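Local structure of SusD family protein (Bacteroides uniformis, 7KV1) at residues A[115-120]-A[167-172]; A[180-185]-A[522-527]. The protein probably binds beta-glucan at the cell surface, as a SusD-like glycan-binding protein of a gut bacterium. One frame throughout, in Å; residues are numbered along the deposited sequence.

Interaction 1: residues A[115-120]-A[167-172]; sequences VDYSGI and PFYLEN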
loop_
_atom_site.group_PDB
_atom_site.type_symbol
_atom_site.label_atom_id
_atom_site.label_comp_id
_atom_site.label_asym_id
_atom_site.label_seq_id
_atom_site.Cartn_x
_atom_site.Cartn_y
_atom_site.Cartn_z
ATOM N N VAL A 115 -11.483 8.223 -6.422
ATOM C CA VAL A 115 -10.048 8.558 -6.616
ATOM C C VAL A 115 -9.492 7.762 -7.798
ATOM O O VAL A 115 -8.901 8.356 -8.722
ATOM C CB VAL A 115 -9.246 8.252 -5.342
ATOM C CG1 VAL A 115 -7.755 8.324 -5.609
ATOM C CG2 VAL A 115 -9.642 9.159 -4.191
ATOM N N ASP A 116 -9.646 6.438 -7.774
ATOM C CA ASP A 116 -9.011 5.559 -8.795
ATOM C C ASP A 116 -9.569 5.882 -10.189
ATOM O O ASP A 116 -8.765 6.027 -11.127
ATOM C CB ASP A 116 -9.155 4.085 -8.436
ATOM C CG ASP A 116 -8.379 3.683 -7.190
ATOM O OD1 ASP A 116 -7.350 4.350 -6.863
ATOM O OD2 ASP A 116 -8.828 2.709 -6.543
ATOM N N TYR A 117 -10.896 5.988 -10.351
ATOM C CA TYR A 117 -11.487 6.302 -11.679
ATOM C C TYR A 117 -11.134 7.733 -12.110
ATOM O O TYR A 117 -11.073 7.976 -13.328
ATOM C CB TYR A 117 -12.985 5.958 -11.743
ATOM C CG TYR A 117 -13.210 4.481 -11.901
ATOM C CD1 TYR A 117 -12.857 3.827 -13.075
ATOM C CD2 TYR A 117 -13.739 3.724 -10.868
ATOM C CE1 TYR A 117 -13.058 2.460 -13.227
ATOM C CE2 TYR A 117 -13.950 2.363 -11.005
ATOM C CZ TYR A 117 -13.584 1.720 -12.177
ATOM O OH TYR A 117 -13.784 0.372 -12.292
ATOM N N SER A 118 -10.952 8.669 -11.185
ATOM C CA SER A 118 -10.453 10.021 -11.515
ATOM C C SER A 118 -9.030 9.924 -12.076
ATOM O O SER A 118 -8.749 10.507 -13.126
ATOM C CB SER A 118 -10.516 10.916 -10.316
ATOM O OG SER A 118 -11.868 11.091 -9.922
ATOM N N GLY A 119 -8.156 9.176 -11.411
ATOM C CA GLY A 119 -6.820 8.883 -11.952
ATOM C C GLY A 119 -6.900 8.275 -13.337
ATOM O O GLY A 119 -6.169 8.734 -14.273
ATOM N N ILE A 120 -7.732 7.261 -13.493
ATOM C CA ILE A 120 -7.845 6.536 -14.791
ATOM C C ILE A 120 -8.279 7.524 -15.893
ATOM O O ILE A 120 -7.580 7.606 -16.916
ATOM C CB ILE A 120 -8.733 5.304 -14.620
ATOM C CG1 ILE A 120 -8.008 4.242 -13.797
ATOM C CG2 ILE A 120 -9.165 4.765 -15.964
ATOM C CD1 ILE A 120 -8.956 3.368 -13.020
ATOM N N PRO A 167 -15.850 -1.961 -13.465
ATOM C CA PRO A 167 -15.797 -1.379 -14.808
ATOM C C PRO A 167 -14.344 -1.215 -15.278
ATOM O O PRO A 167 -13.489 -0.731 -14.528
ATOM C CB PRO A 167 -16.465 -0.007 -14.655
ATOM C CG PRO A 167 -17.396 -0.215 -13.494
ATOM C CD PRO A 167 -16.642 -1.133 -12.544
ATOM N N PHE A 168 -14.089 -1.677 -16.490
ATOM C CA PHE A 168 -12.746 -1.686 -17.095
ATOM C C PHE A 168 -12.786 -0.945 -18.432
ATOM O O PHE A 168 -13.481 -1.411 -19.342
ATOM C CB PHE A 168 -12.242 -3.129 -17.210
ATOM C CG PHE A 168 -10.761 -3.132 -17.447
ATOM C CD1 PHE A 168 -10.256 -3.022 -18.722
ATOM C CD2 PHE A 168 -9.892 -3.045 -16.376
ATOM C CE1 PHE A 168 -8.890 -2.961 -18.935
ATOM C CE2 PHE A 168 -8.535 -2.968 -16.594
ATOM C CZ PHE A 168 -8.045 -2.907 -17.872
ATOM N N TYR A 169 -12.079 0.178 -18.536
ATOM C CA TYR A 169 -11.954 0.941 -19.803
ATOM C C TYR A 169 -10.550 1.544 -19.938
ATOM O O TYR A 169 -10.009 2.098 -18.937
ATOM C CB TYR A 169 -13.004 2.047 -19.907
ATOM C CG TYR A 169 -13.096 3.039 -18.778
ATOM C CD1 TYR A 169 -13.752 2.715 -17.608
ATOM C CD2 TYR A 169 -12.668 4.350 -18.942
ATOM C CE1 TYR A 169 -13.956 3.651 -16.611
ATOM C CE2 TYR A 169 -12.845 5.299 -17.948
ATOM C CZ TYR A 169 -13.479 4.941 -16.766
ATOM O OH TYR A 169 -13.674 5.849 -15.753
ATOM N N LEU A 170 -10.008 1.506 -21.158
ATOM C CA LEU A 170 -8.703 2.138 -21.495
ATOM C C LEU A 170 -8.900 3.358 -22.422
ATOM O O LEU A 170 -7.884 3.915 -22.864
ATOM C CB LEU A 170 -7.812 1.068 -22.124
ATOM C CG LEU A 170 -7.505 -0.140 -21.245
ATOM C CD1 LEU A 170 -6.594 -1.118 -21.979
ATOM C CD2 LEU A 170 -6.893 0.261 -19.898
ATOM N N GLU A 171 -10.156 3.783 -22.653
ATOM C CA GLU A 171 -10.581 4.982 -23.444
ATOM C C GLU A 171 -11.719 5.647 -22.662
ATOM O O GLU A 171 -12.633 4.903 -22.211
ATOM C CB GLU A 171 -11.147 4.592 -24.820
ATOM N N ASN A 172 -11.728 6.970 -22.510
ATOM C CA ASN A 172 -12.860 7.648 -21.814
ATOM C C ASN A 172 -14.139 7.484 -22.643
ATOM O O ASN A 172 -14.039 7.385 -23.868
ATOM C CB ASN A 172 -12.530 9.101 -21.493
ATOM C CG ASN A 172 -11.597 9.187 -20.312
ATOM O OD1 ASN A 172 -11.549 8.260 -19.507
ATOM N ND2 ASN A 172 -10.861 10.278 -20.214
#
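Pro167 receives the phenol of Tyr117, which reaches out from helix 110-129 to the loop beyond helix 138-162. Tyr117 OH donates to Pro167 O at 2.5 Å, a short bond that lies in the carbonyl plane on a lone pair (C=O...O angle 129°), and the carbonyl oxygen sits in the plane of the phenol ring, at its edge. The side chains of Pro167 and Tyr117 cross at about a right angle, which brings CD of Pro167 to within 3.2 Å of Tyr117 OH. A proline suits this place: it has no N-H of its own to satisfy, and its rigid ring gives the phenol an apolar surface. With a phenylalanine in place of Tyr117, the buried carbonyl of Pro167 would probably be left without this donor and the loop less firmly tied to the helix. Both segments belong to the helical, tetratricopeptide-like part of the SusD fold, where a loop joining successive helices is pinned back onto an earlier one. Phe168 turns away toward helix 185-201, whereas the first torsion of Tyr169 (chi1 54°) swings its ring back to the helix, rim to rim with that of Tyr117, the planes almost parallel at 6°. CE1 of Tyr169 lies 3.7 Å from CE1 of Tyr117. The flat tyrosine also offers a face to Ile120, which, branched at CB, holds its CG2 methyl close to the helix and over that face, 4.2 Å from CE2 of Tyr169. Asn172 OD1 meets the ring's edge in plane.

Interaction 2: residues A[180-185]-A[522-527]; sequences APQYTA and ALVQNA
Gln182 reaches across to the backbone of Val524 and grips it with both polar atoms of its amide. Its CG stands anti to the backbone N (chi1 -171°) and the chain stays extended through chi2, which carries the amide far enough to meet the chain at Val524. There OE1 of Gln182 accepts from Val524 N at 2.8 Å in a nearly straight bond (174°), the donor tilted somewhat from the carbonyl plane. NE2 of Gln182 gives a hydrogen to Val524 O at 3.0 Å, on a lone pair and close to the glutamine's own amide plane. Bonded to the N-H and C=O of one residue, the side-chain amide stands in for a backbone partner, and the pair of bonds fixes its rotation; glutamine suits the task, with a donor and an acceptor on a long arm. A water donates to OE1 of Gln182 at 2.8 Å and also to Ala522 O, bridging the segments. NE2 has a second acceptor in Asn165 O.

Leu523 supplies the apolar part. Its CG lies beside its backbone N (chi1 -89°), which turns CD2 onto the Gln182 chain, 3.5 Å from CD of Gln182, the two side chains crossing at about a right angle. A branched aliphatic residue suits this spot because one methyl can pack against methylenes and amide together.

The contact joins the starch-binding-associated and SusD family regions: the loop leading into helix 185-201, which Thr184 caps at its N-terminus, meets the chain following helix 514-519, where Leu523 packs on Glu516 and Leu517.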
loop_
_atom_site.group_PDB
_atom_site.type_symbol
_atom_site.label_atom_id
_atom_site.label_comp_id
_atom_site.label_asym_id
_atom_site.label_seq_id
_atom_site.Cartn_x
_atom_site.Cartn_y
_atom_site.Cartn_z
ATOM N N ALA A 180 -18.596 1.642 -18.677
ATOM C CA ALA A 180 -17.752 0.559 -19.211
ATOM C C ALA A 180 -18.271 -0.777 -18.684
ATOM O O ALA A 180 -18.895 -0.847 -17.630
ATOM C CB ALA A 180 -16.319 0.838 -18.825
ATOM N N PRO A 181 -17.968 -1.890 -19.377
ATOM C CA PRO A 181 -18.437 -3.197 -18.939
ATOM C C PRO A 181 -17.743 -3.533 -17.606
ATOM O O PRO A 181 -16.577 -3.216 -17.465
ATOM C CB PRO A 181 -18.049 -4.118 -20.097
ATOM C CG PRO A 181 -16.864 -3.424 -20.728
ATOM C CD PRO A 181 -17.138 -1.938 -20.592
ATOM N N GLN A 182 -18.503 -4.057 -16.644
ATOM C CA GLN A 182 -17.953 -4.617 -15.381
ATOM C C GLN A 182 -17.281 -5.963 -15.693
ATOM O O GLN A 182 -17.960 -6.906 -16.134
ATOM C CB GLN A 182 -19.045 -4.728 -14.328
ATOM C CG GLN A 182 -18.535 -5.088 -12.934
ATOM C CD GLN A 182 -19.705 -5.273 -12.001
ATOM O OE1 GLN A 182 -20.826 -5.500 -12.458
ATOM N NE2 GLN A 182 -19.459 -5.222 -10.704
ATOM N N TYR A 183 -15.964 -6.045 -15.475
ATOM C CA TYR A 183 -15.200 -7.315 -15.558
ATOM C C TYR A 183 -15.234 -8.025 -14.213
ATOM O O TYR A 183 -15.403 -7.338 -13.161
ATOM C CB TYR A 183 -13.751 -7.022 -15.906
ATOM C CG TYR A 183 -13.479 -6.639 -17.326
ATOM C CD1 TYR A 183 -14.456 -6.134 -18.165
ATOM C CD2 TYR A 183 -12.184 -6.734 -17.807
ATOM C CE1 TYR A 183 -14.158 -5.762 -19.467
ATOM C CE2 TYR A 183 -11.886 -6.405 -19.114
ATOM C CZ TYR A 183 -12.870 -5.926 -19.939
ATOM O OH TYR A 183 -12.521 -5.595 -21.199
ATOM N N THR A 184 -15.033 -9.343 -14.242
ATOM C CA THR A 184 -14.766 -10.162 -13.042
ATOM C C THR A 184 -13.356 -9.793 -12.536
ATOM O O THR A 184 -12.543 -9.287 -13.339
ATOM C CB THR A 184 -14.970 -11.658 -13.310
ATOM O OG1 THR A 184 -13.846 -12.048 -14.111
ATOM C CG2 THR A 184 -16.321 -11.967 -13.946
ATOM N N ALA A 185 -13.049 -10.040 -11.257
ATOM C CA ALA A 185 -11.694 -9.799 -10.697
ATOM C C ALA A 185 -10.631 -10.460 -11.596
ATOM O O ALA A 185 -9.633 -9.767 -11.947
ATOM C CB ALA A 185 -11.598 -10.310 -9.291
ATOM N N ALA A 522 -26.180 -1.339 -14.768
ATOM C CA ALA A 522 -25.516 -2.562 -15.289
ATOM C C ALA A 522 -24.601 -3.183 -14.220
ATOM O O ALA A 522 -24.302 -4.384 -14.332
ATOM C CB ALA A 522 -24.753 -2.248 -16.583
ATOM N N LEU A 523 -24.137 -2.406 -13.233
ATOM C CA LEU A 523 -23.193 -2.905 -12.193
ATOM C C LEU A 523 -23.877 -3.954 -11.331
ATOM O O LEU A 523 -25.008 -3.684 -10.865
ATOM C CB LEU A 523 -22.759 -1.792 -11.249
ATOM C CG LEU A 523 -21.530 -0.984 -11.631
ATOM C CD1 LEU A 523 -21.217 -0.038 -10.495
ATOM C CD2 LEU A 523 -20.323 -1.864 -11.940
ATOM N N VAL A 524 -23.187 -5.053 -11.059
ATOM C CA VAL A 524 -23.676 -6.081 -10.112
ATOM C C VAL A 524 -22.893 -5.958 -8.801
ATOM O O VAL A 524 -21.657 -5.918 -8.839
ATOM C CB VAL A 524 -23.580 -7.484 -10.726
ATOM C CG1 VAL A 524 -24.053 -8.545 -9.742
ATOM C CG2 VAL A 524 -24.372 -7.566 -12.024
ATOM N N GLN A 525 -23.606 -5.952 -7.673
ATOM C CA GLN A 525 -22.999 -5.839 -6.320
ATOM C C GLN A 525 -22.175 -7.103 -6.069
ATOM O O GLN A 525 -22.587 -8.201 -6.495
ATOM C CB GLN A 525 -24.067 -5.672 -5.236
ATOM C CG GLN A 525 -23.503 -5.548 -3.824
ATOM C CD GLN A 525 -22.541 -4.391 -3.675
ATOM O OE1 GLN A 525 -21.383 -4.476 -4.100
ATOM N NE2 GLN A 525 -23.021 -3.294 -3.092
ATOM N N ASN A 526 -21.047 -6.970 -5.375
ATOM C CA ASN A 526 -20.261 -8.130 -4.912
ATOM C C ASN A 526 -21.115 -8.921 -3.922
ATOM O O ASN A 526 -21.857 -8.271 -3.165
ATOM C CB ASN A 526 -18.972 -7.660 -4.234
ATOM C CG ASN A 526 -17.989 -7.126 -5.252
ATOM O OD1 ASN A 526 -18.018 -7.589 -6.373
ATOM N ND2 ASN A 526 -17.151 -6.160 -4.893
ATOM N N ALA A 527 -21.002 -10.244 -3.923
ATOM C CA ALA A 527 -21.712 -11.169 -2.999
ATOM C C ALA A 527 -20.920 -11.249 -1.681
ATOM O O ALA A 527 -20.369 -12.310 -1.383
ATOM C CB ALA A 527 -21.884 -12.534 -3.649
HETATM O O HOH W 1 -22.169 -5.914 -14.829
#

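In the fold
Interaction 1 closes before interaction 2 opens along the chain, and their centres lie about 14 Å apart on the same side of the molecule's centre. Both draw on the long connection between helix 138-162 and helix 185-201: its first part is held to helix 110-129, its last part to the C-terminal loop after helix 514-519. The two parts also touch each other, with Phe168 N probably hydrogen-bonded to Pro181 O and the Tyr169 ring packed on Ala180, while Leu523 of interaction 2 reaches Pro167. One connection thus ties N-terminal helices to the C-terminal loop, more than 300 residues away, so that the regions matched by the two sequence families meet in one fold.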